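Peptide synthetase, module 7 (Actinoplanes teichomyceticus, PDB 4TX3) probably recruits cytochrome P450 oxygenases to the synthetase-bound peptide during teicoplanin biosynthesis, through a domain of condensation-type fold. Local coordinates at residues L60-T73 and Q83-P95. Residues are numbered along the deposited sequence; the frame is centred on the assembly and turned at random.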
loop_
_atom_site.group_PDB
_atom_site.type_symbol
_atom_site.label_atom_id
_atom_site.label_comp_id
_atom_site.label_asym_id
_atom_site.label_seq_id
_atom_site.Cartn_x
_atom_site.Cartn_y
_atom_site.Cartn_z
ATOM N N LEU B 60 -18.346 13.078 -1.530
ATOM C CA LEU B 60 -18.125 12.996 -2.977
ATOM C C LEU B 60 -17.653 14.342 -3.527
ATOM O O LEU B 60 -16.677 14.425 -4.268
ATOM C CB LEU B 60 -19.408 12.553 -3.677
ATOM C CG LEU B 60 -19.758 11.085 -3.428
ATOM C CD1 LEU B 60 -21.237 10.781 -3.751
ATOM C CD2 LEU B 60 -18.828 10.205 -4.247
ATOM N N ARG B 61 -18.352 15.394 -3.126
ATOM C CA ARG B 61 -17.961 16.768 -3.405
ATOM C C ARG B 61 -16.532 17.088 -2.915
ATOM O O ARG B 61 -15.775 17.785 -3.605
ATOM C CB ARG B 61 -18.978 17.708 -2.758
ATOM C CG ARG B 61 -19.119 19.051 -3.393
ATOM C CD ARG B 61 -20.196 19.859 -2.666
ATOM N NE ARG B 61 -21.540 19.319 -2.880
ATOM C CZ ARG B 61 -22.414 19.059 -1.909
ATOM N NH1 ARG B 61 -22.092 19.270 -0.633
ATOM N NH2 ARG B 61 -23.612 18.576 -2.216
ATOM N N ASP B 62 -16.164 16.582 -1.731
ATOM C CA ASP B 62 -14.836 16.824 -1.155
ATOM C C ASP B 62 -13.729 16.104 -1.904
ATOM O O ASP B 62 -12.592 16.575 -1.942
ATOM C CB ASP B 62 -14.781 16.401 0.311
ATOM C CG ASP B 62 -15.603 17.303 1.213
ATOM O OD1 ASP B 62 -15.875 18.468 0.835
ATOM O OD2 ASP B 62 -15.997 16.831 2.304
ATOM N N VAL B 63 -14.048 14.957 -2.492
ATOM C CA VAL B 63 -13.044 14.241 -3.245
ATOM C C VAL B 63 -12.676 15.058 -4.470
ATOM O O VAL B 63 -11.507 15.127 -4.847
ATOM C CB VAL B 63 -13.529 12.853 -3.657
ATOM C CG1 VAL B 63 -12.552 12.195 -4.660
ATOM C CG2 VAL B 63 -13.709 11.990 -2.418
ATOM N N ALA B 64 -13.664 15.702 -5.082
ATOM C CA ALA B 64 -13.378 16.514 -6.262
ATOM C C ALA B 64 -12.731 17.822 -5.850
ATOM O O ALA B 64 -11.989 18.428 -6.635
ATOM C CB ALA B 64 -14.648 16.774 -7.083
ATOM N N ALA B 65 -13.018 18.271 -4.630
ATOM C CA ALA B 65 -12.358 19.475 -4.126
ATOM C C ALA B 65 -10.862 19.199 -4.041
ATOM O O ALA B 65 -10.050 20.023 -4.435
ATOM C CB ALA B 65 -12.915 19.899 -2.770
ATOM N N ARG B 66 -10.516 18.011 -3.559
ATOM C CA ARG B 66 -9.128 17.598 -3.393
ATOM C C ARG B 66 -8.418 17.422 -4.742
ATOM O O ARG B 66 -7.256 17.810 -4.879
ATOM C CB ARG B 66 -9.085 16.302 -2.574
ATOM C CG ARG B 66 -7.717 15.692 -2.316
ATOM C CD ARG B 66 -7.865 14.562 -1.292
ATOM N NE ARG B 66 -6.699 13.686 -1.240
ATOM C CZ ARG B 66 -5.593 13.949 -0.546
ATOM N NH1 ARG B 66 -5.495 15.069 0.169
ATOM N NH2 ARG B 66 -4.584 13.087 -0.561
ATOM N N HIS B 67 -9.123 16.855 -5.727
ATOM C CA HIS B 67 -8.550 16.529 -7.043
ATOM C C HIS B 67 -9.129 17.377 -8.178
ATOM O O HIS B 67 -10.245 17.124 -8.631
ATOM C CB HIS B 67 -8.784 15.054 -7.385
ATOM C CG HIS B 67 -8.203 14.095 -6.395
ATOM N ND1 HIS B 67 -6.899 13.653 -6.465
ATOM C CD2 HIS B 67 -8.754 13.472 -5.325
ATOM C CE1 HIS B 67 -6.666 12.813 -5.470
ATOM N NE2 HIS B 67 -7.774 12.685 -4.766
ATOM N N GLU B 68 -8.366 18.352 -8.660
ATOM C CA GLU B 68 -8.842 19.251 -9.719
ATOM C C GLU B 68 -9.368 18.551 -10.968
ATOM O O GLU B 68 -10.334 19.007 -11.574
ATOM C CB GLU B 68 -7.733 20.209 -10.138
ATOM C CG GLU B 68 -7.458 21.286 -9.128
ATOM C CD GLU B 68 -6.211 22.079 -9.460
ATOM O OE1 GLU B 68 -5.581 21.817 -10.521
ATOM O OE2 GLU B 68 -5.859 22.958 -8.643
ATOM N N ILE B 69 -8.733 17.456 -11.358
ATOM C CA ILE B 69 -9.138 16.793 -12.586
ATOM C C ILE B 69 -10.597 16.310 -12.559
ATOM O O ILE B 69 -11.231 16.256 -13.610
ATOM C CB ILE B 69 -8.208 15.601 -12.936
ATOM C CG1 ILE B 69 -8.418 15.221 -14.411
ATOM C CG2 ILE B 69 -8.371 14.422 -11.932
ATOM C CD1 ILE B 69 -7.448 14.221 -14.924
ATOM N N LEU B 70 -11.135 16.004 -11.370
ATOM C CA LEU B 70 -12.550 15.640 -11.222
ATOM C C LEU B 70 -13.537 16.824 -11.328
ATOM O O LEU B 70 -14.759 16.625 -11.373
ATOM C CB LEU B 70 -12.773 14.950 -9.884
ATOM C CG LEU B 70 -12.096 13.610 -9.633
ATOM C CD1 LEU B 70 -12.552 13.070 -8.286
ATOM C CD2 LEU B 70 -12.421 12.651 -10.754
ATOM N N ARG B 71 -13.024 18.050 -11.321
ATOM C CA ARG B 71 -13.856 19.219 -11.600
ATOM C C ARG B 71 -13.284 19.945 -12.818
ATOM O O ARG B 71 -13.294 21.166 -12.910
ATOM C CB ARG B 71 -13.956 20.149 -10.382
ATOM C CG ARG B 71 -12.667 20.324 -9.594
ATOM C CD ARG B 71 -12.918 21.073 -8.285
ATOM N NE ARG B 71 -11.792 20.997 -7.359
ATOM C CZ ARG B 71 -10.782 21.867 -7.340
ATOM N NH1 ARG B 71 -10.759 22.881 -8.204
ATOM N NH2 ARG B 71 -9.793 21.724 -6.462
ATOM N N THR B 72 -12.766 19.163 -13.749
ATOM C CA THR B 72 -12.254 19.702 -14.988
ATOM C C THR B 72 -13.176 19.342 -16.155
ATOM O O THR B 72 -13.633 18.204 -16.256
ATOM C CB THR B 72 -10.844 19.175 -15.270
ATOM O OG1 THR B 72 -10.003 19.450 -14.144
ATOM C CG2 THR B 72 -10.265 19.837 -16.497
ATOM N N THR B 73 -13.455 20.314 -17.019
ATOM C CA THR B 73 -14.104 20.047 -18.292
ATOM C C THR B 73 -13.094 20.301 -19.373
ATOM O O THR B 73 -12.038 20.865 -19.094
ATOM C CB THR B 73 -15.343 20.930 -18.536
ATOM O OG1 THR B 73 -15.013 22.305 -18.272
ATOM C CG2 THR B 73 -16.505 20.477 -17.662
ATOM N N GLN B 83 -7.716 22.193 -20.489
ATOM C CA GLN B 83 -8.362 21.768 -19.261
ATOM C C GLN B 83 -8.941 22.989 -18.545
ATOM O O GLN B 83 -8.201 23.853 -18.085
ATOM C CB GLN B 83 -7.380 21.021 -18.358
ATOM C CG GLN B 83 -6.716 19.848 -19.040
ATOM C CD GLN B 83 -6.055 18.893 -18.065
ATOM O OE1 GLN B 83 -6.691 18.397 -17.139
ATOM N NE2 GLN B 83 -4.757 18.643 -18.264
ATOM N N HIS B 84 -10.264 23.069 -18.485
ATOM C CA HIS B 84 -10.917 24.102 -17.698
ATOM C C HIS B 84 -11.247 23.612 -16.272
ATOM O O HIS B 84 -12.173 22.819 -16.054
ATOM C CB HIS B 84 -12.192 24.591 -18.382
ATOM C CG HIS B 84 -12.795 25.786 -17.711
ATOM N ND1 HIS B 84 -13.096 26.948 -18.387
ATOM C CD2 HIS B 84 -13.122 26.013 -16.414
ATOM C CE1 HIS B 84 -13.594 27.831 -17.541
ATOM N NE2 HIS B 84 -13.617 27.290 -16.337
ATOM N N ILE B 85 -10.505 24.128 -15.304
ATOM C CA ILE B 85 -10.625 23.685 -13.926
ATOM C C ILE B 85 -11.639 24.532 -13.166
ATOM O O ILE B 85 -11.410 25.698 -12.903
ATOM C CB ILE B 85 -9.245 23.736 -13.246
ATOM C CG1 ILE B 85 -8.273 22.816 -14.003
ATOM C CG2 ILE B 85 -9.340 23.375 -11.775
ATOM C CD1 ILE B 85 -6.801 23.030 -13.642
ATOM N N HIS B 86 -12.773 23.938 -12.829
ATOM C CA HIS B 86 -13.792 24.623 -12.045
ATOM C C HIS B 86 -13.442 24.608 -10.554
ATOM O O HIS B 86 -12.727 23.717 -10.091
ATOM C CB HIS B 86 -15.161 23.974 -12.287
ATOM C CG HIS B 86 -15.572 23.949 -13.728
ATOM N ND1 HIS B 86 -16.403 24.900 -14.284
ATOM C CD2 HIS B 86 -15.249 23.098 -14.736
ATOM C CE1 HIS B 86 -16.582 24.632 -15.567
ATOM N NE2 HIS B 86 -15.895 23.544 -15.868
ATOM N N ASP B 87 -13.936 25.601 -9.817
ATOM C CA ASP B 87 -13.783 25.656 -8.362
ATOM C C ASP B 87 -14.373 24.454 -7.639
ATOM O O ASP B 87 -13.862 24.041 -6.596
ATOM C CB ASP B 87 -14.451 26.902 -7.799
ATOM C CG ASP B 87 -13.641 28.144 -8.024
ATOM O OD1 ASP B 87 -12.430 28.021 -8.331
ATOM O OD2 ASP B 87 -14.220 29.240 -7.877
ATOM N N ALA B 88 -15.473 23.926 -8.167
ATOM C CA ALA B 88 -16.104 22.749 -7.583
ATOM C C ALA B 88 -16.812 21.867 -8.615
ATOM O O ALA B 88 -17.058 22.273 -9.758
ATOM C CB ALA B 88 -17.079 23.166 -6.510
ATOM N N ALA B 89 -17.113 20.641 -8.199
ATOM C CA ALA B 89 -17.962 19.741 -8.973
ATOM C C ALA B 89 -19.315 19.632 -8.286
ATOM O O ALA B 89 -19.389 19.381 -7.074
ATOM C CB ALA B 89 -17.317 18.359 -9.126
ATOM N N PRO B 90 -20.391 19.850 -9.053
ATOM C CA PRO B 90 -21.750 19.763 -8.515
ATOM C C PRO B 90 -22.054 18.330 -8.141
ATOM O O PRO B 90 -21.879 17.452 -8.981
ATOM C CB PRO B 90 -22.634 20.215 -9.688
ATOM C CG PRO B 90 -21.672 20.696 -10.774
ATOM C CD PRO B 90 -20.382 20.015 -10.516
ATOM N N VAL B 91 -22.478 18.067 -6.914
ATOM C CA VAL B 91 -22.949 16.726 -6.606
ATOM C C VAL B 91 -24.327 16.812 -6.001
ATOM O O VAL B 91 -24.513 17.486 -4.986
ATOM C CB VAL B 91 -22.017 15.974 -5.634
ATOM C CG1 VAL B 91 -22.604 14.604 -5.300
ATOM C CG2 VAL B 91 -20.623 15.829 -6.218
ATOM N N ARG B 92 -25.297 16.152 -6.628
ATOM C CA ARG B 92 -26.601 15.978 -5.998
ATOM C C ARG B 92 -26.921 14.491 -5.910
ATOM O O ARG B 92 -26.918 13.785 -6.912
ATOM C CB ARG B 92 -27.683 16.728 -6.760
ATOM C CG ARG B 92 -28.964 16.848 -5.976
ATOM C CD ARG B 92 -29.911 17.834 -6.626
ATOM N NE ARG B 92 -30.880 18.347 -5.663
ATOM C CZ ARG B 92 -31.804 19.259 -5.949
ATOM N NH1 ARG B 92 -31.882 19.761 -7.176
ATOM N NH2 ARG B 92 -32.645 19.674 -5.009
ATOM N N LEU B 93 -27.180 14.007 -4.704
ATOM C CA LEU B 93 -27.230 12.564 -4.512
ATOM C C LEU B 93 -28.566 12.090 -3.949
ATOM O O LEU B 93 -28.623 11.418 -2.920
ATOM C CB LEU B 93 -26.087 12.115 -3.598
ATOM C CG LEU B 93 -25.744 10.632 -3.711
ATOM C CD1 LEU B 93 -25.147 10.301 -5.075
ATOM C CD2 LEU B 93 -24.822 10.208 -2.580
ATOM N N THR B 94 -29.644 12.434 -4.637
ATOM C CA THR B 94 -30.958 11.961 -4.244
ATOM C C THR B 94 -31.065 10.464 -4.546
ATOM O O THR B 94 -30.853 10.038 -5.683
ATOM C CB THR B 94 -32.059 12.737 -4.973
ATOM O OG1 THR B 94 -31.965 12.468 -6.371
ATOM C CG2 THR B 94 -31.880 14.231 -4.762
ATOM N N PRO B 95 -31.387 9.661 -3.522
ATOM C CA PRO B 95 -31.476 8.204 -3.675
ATOM C C PRO B 95 -32.521 7.781 -4.702
ATOM O O PRO B 95 -33.558 8.433 -4.861
ATOM C CB PRO B 95 -31.877 7.721 -2.273
ATOM C CG PRO B 95 -31.532 8.839 -1.354
ATOM C CD PRO B 95 -31.721 10.089 -2.152
HETATM O O HOH W 1 -16.092 20.170 -5.474
HETATM O O HOH W 2 -7.178 18.987 -14.418
#
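Thr72 and Thr73 pair with Ile85 and His84 in a short antiparallel beta hairpin of the condensation-type fold, beyond which residues 86-93 run back along the end of helix 53-66. Reciprocal backbone bonds, Thr73 N to His84 O (3.0 Å) and His84 N to Thr73 O (2.9 Å), identify the hydrogen-bonded pair; Thr72 and Ile85 form the non-hydrogen-bonded one.

Among the side-chain bonds, Arg71 joins helix to returning chain. Its chi1 of 40° places CG between backbone N and carbonyl carbon, and the extended chain carries the guanidinium to the carbonyl end of helix 53-66. Arg71 NH1 donates to His86 O at 2.9 Å, with the acceptor in the guanidinium plane. Arg71 NH2 donates to Ala65 O at 2.7 Å, also in plane, while NE reaches Ala64 O at a tilt; Asp87 O lies over one face. A leucine here would probably leave those three bonded carbonyls without their shared donor, untying the helix end from residue 86. Thr73 OG1 and His86 NE2 share a hydrogen bond of 2.8 Å at the ring edge, and His84 CD2 sits over one ring face.

Apolar packing continues with Ala64 CB on Ala89 CB (3.7 Å); the Leu60 and Leu93 side chains cross at roughly a right angle, CD1 of Leu60 meeting CD2 of Leu93, with Cys125 of strand 123-129 touching both leucines. Farther along, Arg61, salt-bridged to Glu57, bends at chi3 (-69°) and directs NH2 to Val91 O, 3.1 Å away in the guanidinium plane.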